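Local coordinates for DNA-binding protein (Silicibacter pomeroyi, PDB 3EUS) that probably binds DNA through a helix-turn-helix domain of the XRE/Cro-C1 type and assembles as a dimer of all-helical subunits, at residues A[33-44]-A[58-66]; A[10-18]-A[74-85]. All coordinates share one frame; numbering follows the deposited sequence.

Interaction 1 (A[33-44]-A[58-66])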
# COMPACT_ATOMS: atom_id res chain seq x y z
N LEU A 33 -14.65 -5.96 10.82
CA LEU A 33 -13.35 -5.84 10.21
C LEU A 33 -12.37 -5.27 11.23
O LEU A 33 -11.24 -5.78 11.35
CB LEU A 33 -13.37 -5.02 8.90
CG LEU A 33 -11.99 -4.81 8.27
CD1 LEU A 33 -11.18 -6.16 8.05
CD2 LEU A 33 -11.99 -3.89 6.99
N ALA A 34 -12.77 -4.22 11.95
CA ALA A 34 -11.88 -3.62 12.94
C ALA A 34 -11.48 -4.66 14.00
O ALA A 34 -10.32 -4.72 14.40
CB ALA A 34 -12.48 -2.38 13.58
N GLU A 35 -12.42 -5.49 14.39
CA GLU A 35 -12.17 -6.51 15.43
C GLU A 35 -11.08 -7.46 14.90
O GLU A 35 -10.09 -7.77 15.61
CB GLU A 35 -13.45 -7.32 15.72
CG GLU A 35 -14.38 -6.73 16.77
CD GLU A 35 -13.91 -6.89 18.20
OE1 GLU A 35 -13.58 -8.01 18.66
OE2 GLU A 35 -13.92 -5.86 18.91
N ARG A 36 -11.19 -7.83 13.62
CA ARG A 36 -10.20 -8.72 13.01
C ARG A 36 -8.83 -8.08 12.90
O ARG A 36 -7.82 -8.79 12.91
CB ARG A 36 -10.61 -9.21 11.64
CG ARG A 36 -11.81 -10.11 11.61
CD ARG A 36 -12.10 -10.50 10.17
NE ARG A 36 -13.16 -11.48 10.10
CZ ARG A 36 -13.48 -12.17 9.00
NH1 ARG A 36 -12.83 -11.98 7.85
NH2 ARG A 36 -14.46 -13.07 9.06
N LEU A 37 -8.80 -6.74 12.83
CA LEU A 37 -7.56 -6.01 12.73
C LEU A 37 -7.07 -5.52 14.09
O LEU A 37 -6.04 -4.84 14.11
CB LEU A 37 -7.73 -4.81 11.82
CG LEU A 37 -8.06 -5.12 10.37
CD1 LEU A 37 -8.33 -3.77 9.61
CD2 LEU A 37 -6.94 -5.93 9.74
N ASP A 38 -7.77 -5.89 15.18
CA ASP A 38 -7.48 -5.44 16.54
C ASP A 38 -7.42 -3.89 16.64
O ASP A 38 -6.55 -3.29 17.33
CB ASP A 38 -6.21 -6.11 17.05
CG ASP A 38 -6.10 -6.09 18.57
OD1 ASP A 38 -7.12 -6.22 19.28
OD2 ASP A 38 -4.94 -5.93 19.04
N LYS A 39 -8.41 -3.29 15.98
CA LYS A 39 -8.58 -1.86 15.86
C LYS A 39 -9.94 -1.47 16.34
O LYS A 39 -10.87 -2.31 16.37
CB LYS A 39 -8.46 -1.44 14.39
CG LYS A 39 -7.06 -1.54 13.86
CD LYS A 39 -6.19 -0.45 14.43
CE LYS A 39 -4.87 -0.33 13.68
NZ LYS A 39 -4.25 1.03 13.84
N PRO A 40 -10.11 -0.16 16.68
CA PRO A 40 -11.42 0.37 16.99
C PRO A 40 -12.21 0.56 15.70
O PRO A 40 -11.60 0.72 14.67
CB PRO A 40 -11.12 1.73 17.62
CG PRO A 40 -9.75 2.12 17.13
CD PRO A 40 -9.04 0.86 16.74
N GLN A 41 -13.53 0.51 15.76
CA GLN A 41 -14.36 0.67 14.56
C GLN A 41 -14.01 1.94 13.78
O GLN A 41 -14.06 1.96 12.52
CB GLN A 41 -15.83 0.64 14.96
CG GLN A 41 -16.83 0.94 13.86
CD GLN A 41 -18.28 0.96 14.34
OE1 GLN A 41 -18.68 0.22 15.25
NE2 GLN A 41 -19.08 1.81 13.71
N SER A 42 -13.68 3.00 14.52
CA SER A 42 -13.30 4.31 13.94
C SER A 42 -12.13 4.24 12.98
O SER A 42 -12.07 5.01 12.03
CB SER A 42 -13.01 5.33 15.06
OG SER A 42 -11.80 5.05 15.76
N PHE A 43 -11.22 3.28 13.17
CA PHE A 43 -10.14 3.08 12.23
C PHE A 43 -10.63 2.74 10.83
O PHE A 43 -10.22 3.39 9.86
CB PHE A 43 -9.15 2.00 12.74
CG PHE A 43 -8.11 1.59 11.73
CD1 PHE A 43 -6.97 2.36 11.55
CD2 PHE A 43 -8.24 0.44 11.00
CE1 PHE A 43 -5.99 1.97 10.65
CE2 PHE A 43 -7.25 0.03 10.08
CZ PHE A 43 -6.14 0.80 9.88
N VAL A 44 -11.53 1.76 10.76
CA VAL A 44 -12.12 1.33 9.51
C VAL A 44 -12.95 2.47 8.89
O VAL A 44 -12.76 2.77 7.70
CB VAL A 44 -12.94 0.07 9.67
CG1 VAL A 44 -13.72 -0.31 8.34
CG2 VAL A 44 -12.00 -1.09 10.09
N GLU A 58 -0.50 -1.99 6.86
CA GLU A 58 -1.92 -1.91 7.26
C GLU A 58 -2.78 -2.41 6.07
O GLU A 58 -3.75 -3.13 6.27
CB GLU A 58 -2.28 -0.48 7.67
CG GLU A 58 -1.58 -0.01 8.93
CD GLU A 58 -1.68 1.49 9.20
OE1 GLU A 58 -1.90 2.26 8.28
OE2 GLU A 58 -1.60 1.91 10.38
N PHE A 59 -2.43 -2.04 4.84
CA PHE A 59 -3.14 -2.51 3.66
C PHE A 59 -3.10 -4.02 3.56
O PHE A 59 -4.11 -4.67 3.27
CB PHE A 59 -2.55 -1.81 2.42
CG PHE A 59 -3.01 -2.34 1.13
CD1 PHE A 59 -4.30 -2.08 0.68
CD2 PHE A 59 -2.12 -2.98 0.24
CE1 PHE A 59 -4.71 -2.50 -0.54
CE2 PHE A 59 -2.58 -3.46 -1.03
CZ PHE A 59 -3.88 -3.21 -1.41
N ALA A 60 -1.90 -4.60 3.68
CA ALA A 60 -1.76 -6.05 3.65
C ALA A 60 -2.68 -6.69 4.67
O ALA A 60 -3.37 -7.68 4.36
CB ALA A 60 -0.22 -6.44 3.87
N LYS A 61 -2.69 -6.18 5.91
CA LYS A 61 -3.48 -6.82 6.93
C LYS A 61 -5.00 -6.69 6.64
O LYS A 61 -5.78 -7.60 6.90
CB LYS A 61 -3.14 -6.22 8.29
CG LYS A 61 -1.69 -6.62 8.82
CD LYS A 61 -1.36 -5.80 10.06
CE LYS A 61 0.02 -6.17 10.68
NZ LYS A 61 0.33 -5.47 11.98
N TRP A 62 -5.39 -5.54 6.19
CA TRP A 62 -6.84 -5.24 5.84
C TRP A 62 -7.26 -6.23 4.74
O TRP A 62 -8.30 -6.87 4.82
CB TRP A 62 -6.93 -3.82 5.29
CG TRP A 62 -8.31 -3.29 4.94
CD1 TRP A 62 -9.11 -3.69 3.91
CD2 TRP A 62 -8.94 -2.16 5.52
NE1 TRP A 62 -10.24 -2.90 3.86
CE2 TRP A 62 -10.17 -1.96 4.84
CE3 TRP A 62 -8.62 -1.31 6.57
CZ2 TRP A 62 -11.06 -0.95 5.19
CZ3 TRP A 62 -9.48 -0.29 6.89
CH2 TRP A 62 -10.71 -0.13 6.19
N MET A 63 -6.46 -6.34 3.68
CA MET A 63 -6.85 -7.18 2.57
C MET A 63 -6.88 -8.65 2.96
O MET A 63 -7.77 -9.36 2.57
CB MET A 63 -5.94 -6.92 1.34
CG MET A 63 -6.17 -5.50 0.75
SD MET A 63 -7.85 -5.00 0.27
CE MET A 63 -8.25 -6.23 -0.98
N ALA A 64 -5.93 -9.09 3.78
CA ALA A 64 -5.96 -10.44 4.31
C ALA A 64 -7.15 -10.71 5.19
O ALA A 64 -7.72 -11.82 5.13
CB ALA A 64 -4.64 -10.75 5.15
N ALA A 65 -7.52 -9.75 6.01
CA ALA A 65 -8.71 -9.90 6.89
C ALA A 65 -10.00 -9.95 6.09
O ALA A 65 -10.99 -10.52 6.56
CB ALA A 65 -8.78 -8.75 7.95
N CYS A 66 -9.98 -9.40 4.89
CA CYS A 66 -11.13 -9.43 3.97
C CYS A 66 -11.02 -10.56 3.00
O CYS A 66 -11.84 -10.64 2.11
CB CYS A 66 -11.24 -8.13 3.20
SG CYS A 66 -11.60 -6.62 4.21
O HOH W 1 -2.04 0.30 12.48
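Trp62 of helix 56-65 pushes its indole between Leu33, Leu37, Phe43 and Val44, side chains carried by a helix-turn-helix motif. Helix 30-36 ends in a Schellman motif with Asp38 at positive phi, and helix 41-48, which follows the turn, would be the recognition helix if the protein reads DNA as its XRE-type relatives do. Packing is tightest round the indole. With its CG anti to the backbone N (chi1 177°), Leu33 brings CD2 over one face of the indole, 3.7 Å from the centroid of the six-membered ring, a CH-pi contact; its other methyl, CD1, rests 3.5 Å from Ala65 CB. Phe43 comes to the rim of the indole, CE2 lying 3.9 Å from Trp62 CZ3 and near the indole plane, and Val44 CG1 touches Trp62 CH2 at 3.7 Å. Leu37 divides its methyls, CD1 meeting Trp62 CE3 while CD2 sits against Lys61 O and Ala65 CB. The indole NE1 is satisfied by Leu19 O, which brings helix 10-25, a fourth, into the same core.

Toward solvent the contact turns polar and sparse. Lys39 NZ and Glu58 OE2 stand 4.4 Å apart, too far for a salt bridge, and one water joins them; Glu58 has its salt bridge with Arg52. Lys39 CE meanwhile covers the centre of one face of the Phe43 ring. At the far end the extended Arg36 chain delivers NH1 to the last helical carbonyl, Ala65 O, at 2.7 Å, nearly in line with the C=O bond and within the guanidinium plane.

Interaction 2 (A[10-18]-A[74-85])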
# COMPACT_ATOMS: atom_id res chain seq x y z
N PRO A 10 -7.58 11.04 -7.33
CA PRO A 10 -8.27 9.92 -7.92
C PRO A 10 -7.79 8.59 -7.38
O PRO A 10 -8.60 7.66 -7.22
CB PRO A 10 -7.89 10.01 -9.40
CG PRO A 10 -7.63 11.43 -9.61
CD PRO A 10 -7.16 12.01 -8.36
N GLU A 11 -6.48 8.48 -7.11
CA GLU A 11 -5.93 7.22 -6.63
C GLU A 11 -6.41 6.86 -5.20
O GLU A 11 -6.73 5.72 -4.91
CB GLU A 11 -4.41 7.24 -6.70
CG GLU A 11 -3.91 7.28 -8.11
CD GLU A 11 -3.72 8.67 -8.70
OE1 GLU A 11 -4.31 9.70 -8.26
OE2 GLU A 11 -2.95 8.71 -9.67
N HIS A 12 -6.46 7.85 -4.34
CA HIS A 12 -6.97 7.64 -2.97
C HIS A 12 -8.43 7.28 -2.96
O HIS A 12 -8.86 6.39 -2.22
CB HIS A 12 -6.86 8.92 -2.16
CG HIS A 12 -5.47 9.31 -1.90
ND1 HIS A 12 -4.80 10.23 -2.67
CD2 HIS A 12 -4.59 8.89 -0.96
CE1 HIS A 12 -3.56 10.35 -2.22
NE2 HIS A 12 -3.41 9.55 -1.18
N VAL A 13 -9.19 7.99 -3.77
CA VAL A 13 -10.63 7.74 -3.85
C VAL A 13 -10.87 6.29 -4.33
O VAL A 13 -11.63 5.53 -3.75
CB VAL A 13 -11.28 8.79 -4.77
CG1 VAL A 13 -12.63 8.33 -5.32
CG2 VAL A 13 -11.41 10.12 -4.05
N TYR A 14 -10.13 5.89 -5.35
CA TYR A 14 -10.19 4.48 -5.85
C TYR A 14 -9.76 3.47 -4.79
O TYR A 14 -10.41 2.47 -4.58
CB TYR A 14 -9.34 4.34 -7.10
CG TYR A 14 -9.20 2.94 -7.58
CD1 TYR A 14 -10.24 2.32 -8.28
CD2 TYR A 14 -8.05 2.22 -7.37
CE1 TYR A 14 -10.13 1.03 -8.72
CE2 TYR A 14 -7.95 0.94 -7.79
CZ TYR A 14 -8.97 0.36 -8.48
OH TYR A 14 -8.86 -0.93 -8.91
N LEU A 15 -8.64 3.71 -4.12
CA LEU A 15 -8.13 2.78 -3.14
C LEU A 15 -9.21 2.59 -2.08
O LEU A 15 -9.55 1.47 -1.68
CB LEU A 15 -6.86 3.32 -2.51
CG LEU A 15 -6.35 2.56 -1.30
CD1 LEU A 15 -6.11 1.04 -1.60
CD2 LEU A 15 -5.05 3.22 -0.77
N CYS A 16 -9.83 3.71 -1.69
CA CYS A 16 -10.79 3.66 -0.62
C CYS A 16 -11.99 2.88 -1.03
O CYS A 16 -12.54 2.14 -0.22
CB CYS A 16 -11.14 5.04 -0.15
SG CYS A 16 -9.76 5.61 0.91
N GLN A 17 -12.41 3.06 -2.28
CA GLN A 17 -13.51 2.29 -2.81
C GLN A 17 -13.19 0.79 -2.73
O GLN A 17 -14.04 -0.03 -2.35
CB GLN A 17 -13.80 2.76 -4.28
CG GLN A 17 -14.70 1.89 -5.06
CD GLN A 17 -16.04 1.66 -4.43
OE1 GLN A 17 -16.69 0.62 -4.68
NE2 GLN A 17 -16.51 2.64 -3.66
N ARG A 18 -12.00 0.42 -3.17
CA ARG A 18 -11.58 -1.00 -3.13
C ARG A 18 -11.46 -1.53 -1.71
O ARG A 18 -11.80 -2.70 -1.49
CB ARG A 18 -10.26 -1.25 -3.86
CG ARG A 18 -10.26 -1.00 -5.33
CD ARG A 18 -11.44 -1.73 -6.08
NE ARG A 18 -11.27 -3.18 -5.98
CZ ARG A 18 -10.69 -3.96 -6.91
NH1 ARG A 18 -10.18 -3.43 -8.01
NH2 ARG A 18 -10.67 -5.28 -6.75
N GLU A 74 -4.32 -6.45 -8.80
CA GLU A 74 -5.21 -5.62 -9.61
C GLU A 74 -5.35 -4.21 -9.03
O GLU A 74 -5.27 -3.26 -9.77
CB GLU A 74 -6.55 -6.27 -9.66
CG GLU A 74 -7.64 -5.67 -10.57
CD GLU A 74 -8.98 -6.43 -10.33
OE1 GLU A 74 -9.82 -6.00 -9.48
OE2 GLU A 74 -9.17 -7.50 -10.95
N ILE A 75 -5.61 -4.12 -7.74
CA ILE A 75 -5.74 -2.81 -7.02
C ILE A 75 -4.47 -1.94 -7.25
O ILE A 75 -4.55 -0.81 -7.72
CB ILE A 75 -6.02 -3.03 -5.55
CG1 ILE A 75 -7.41 -3.71 -5.37
CG2 ILE A 75 -5.92 -1.67 -4.77
CD1 ILE A 75 -7.70 -4.21 -3.97
N VAL A 76 -3.31 -2.54 -7.00
CA VAL A 76 -2.04 -1.82 -7.03
C VAL A 76 -1.67 -1.45 -8.47
O VAL A 76 -1.30 -0.31 -8.74
CB VAL A 76 -0.93 -2.67 -6.34
CG1 VAL A 76 0.50 -2.05 -6.62
CG2 VAL A 76 -1.19 -2.94 -4.87
N ALA A 77 -1.89 -2.36 -9.44
CA ALA A 77 -1.62 -2.03 -10.83
C ALA A 77 -2.53 -0.92 -11.34
O ALA A 77 -2.11 -0.09 -12.14
CB ALA A 77 -1.80 -3.31 -11.75
N THR A 78 -3.80 -0.96 -10.92
CA THR A 78 -4.79 0.06 -11.36
C THR A 78 -4.38 1.42 -10.81
O THR A 78 -4.38 2.46 -11.55
CB THR A 78 -6.24 -0.36 -10.99
OG1 THR A 78 -6.51 -1.62 -11.58
CG2 THR A 78 -7.28 0.62 -11.54
N ILE A 79 -4.01 1.45 -9.52
CA ILE A 79 -3.50 2.69 -8.92
C ILE A 79 -2.30 3.19 -9.71
O ILE A 79 -2.28 4.39 -10.07
CB ILE A 79 -3.17 2.55 -7.43
CG1 ILE A 79 -4.46 2.37 -6.60
CG2 ILE A 79 -2.35 3.78 -6.96
CD1 ILE A 79 -4.22 1.75 -5.32
N ALA A 80 -1.35 2.28 -10.05
CA ALA A 80 -0.08 2.62 -10.70
C ALA A 80 -0.23 3.27 -12.07
O ALA A 80 0.50 4.22 -12.42
CB ALA A 80 0.91 1.39 -10.78
N GLU A 81 -1.20 2.78 -12.83
CA GLU A 81 -1.42 3.21 -14.19
C GLU A 81 -2.11 4.60 -14.29
O GLU A 81 -2.10 5.20 -15.33
CB GLU A 81 -2.26 2.16 -14.86
CG GLU A 81 -2.19 2.09 -16.36
CD GLU A 81 -1.85 0.68 -16.83
OE1 GLU A 81 -2.19 -0.30 -16.12
OE2 GLU A 81 -1.21 0.59 -17.87
N GLY A 82 -2.69 5.09 -13.21
CA GLY A 82 -3.39 6.37 -13.27
C GLY A 82 -4.72 6.26 -14.00
O GLY A 82 -5.27 7.26 -14.49
N ARG A 83 -5.22 5.05 -14.05
CA ARG A 83 -6.51 4.74 -14.59
C ARG A 83 -7.41 4.80 -13.37
O ARG A 83 -8.63 4.94 -13.46
CB ARG A 83 -6.47 3.34 -15.18
CG ARG A 83 -6.11 2.25 -14.20
CD ARG A 83 -6.34 0.86 -14.81
NE ARG A 83 -5.10 0.14 -15.08
CZ ARG A 83 -4.90 -1.16 -14.86
NH1 ARG A 83 -5.85 -1.96 -14.37
NH2 ARG A 83 -3.74 -1.70 -15.16
N ALA A 84 -6.74 4.76 -12.22
CA ALA A 84 -7.37 4.96 -10.92
C ALA A 84 -8.86 5.12 -11.09
O ALA A 84 -9.38 6.24 -11.12
CB ALA A 84 -6.77 6.17 -10.22
N GLN A 85 -9.54 3.99 -11.20
CA GLN A 85 -10.98 3.99 -11.45
C GLN A 85 -11.79 4.37 -10.21
O GLN A 85 -12.41 5.42 -10.13
CB GLN A 85 -11.41 2.62 -11.94
CG GLN A 85 -10.34 1.86 -12.71
CD GLN A 85 -10.84 0.53 -13.26
OE1 GLN A 85 -10.85 0.31 -14.48
NE2 GLN A 85 -11.28 -0.35 -12.37
O HOH W 2 -10.61 7.47 -8.67
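Helices 10-18 and 74-81 run antiparallel, their axes 9.8 Å apart at closest and 165° between their directions, so that the first and last helices of this helix-turn-helix protein's five-helix fold lie side by side. A Schellman motif at Gly82 ends the second helix, and the tail folds back until Ala84 faces Glu11 and Gln85 faces Tyr14. Tyr14, whose CG lies anti to the backbone N (chi1 173°), sends its ring toward helix 74-81: Ile79 CG1 meets CD2 at the ring edge, Thr78 CB approaches OH at 3.4 Å, and Gln85 CB lies 3.8 Å from CE1. Ala84 CB settles on Glu11 CG, and Leu15 adds looser contacts with Ile75 and Ile79. Bent at chi2 and chi3, Arg18 lays CG over one face of the Tyr14 ring. Its grip is end-on and to one atom: Arg18 NH1 and NH2 reach Glu74 OE1 at 3.0 and 2.9 Å, while NH1 also donates to Tyr14 OH at 3.0 Å. Losing the guanidinium to a leucine here would probably leave the Glu74 carboxylate without its ionic mate and the Tyr14 hydroxyl without this donor. Ile75 CG1 covers the centre of one guanidinium face, 3.6 Å from Arg18 CZ.

Both contacts mix buried and exposed residues, and they sit on opposite sides of the chain's centre, about 19 Å apart between centres. Interaction 1 joins the helix-turn-helix to helix 56-65, with an indole at its heart and charge at its fringes; interaction 2 pairs the first and last helices round a phenol and carries a true salt bridge, where, across interaction 1, Lys39 and Glu58 are joined through a water and Arg36 bonds a backbone carbonyl. Helix 56-65 connects them: Met63 CE packs on Ile75 CD1 at 3.7 Å, and Phe59 CE1 on Leu15 CD1 at 3.9 Å. Each also borders the second subunit, Ala64 meeting Ala80 of that subunit and Leu15 meeting its Ile57.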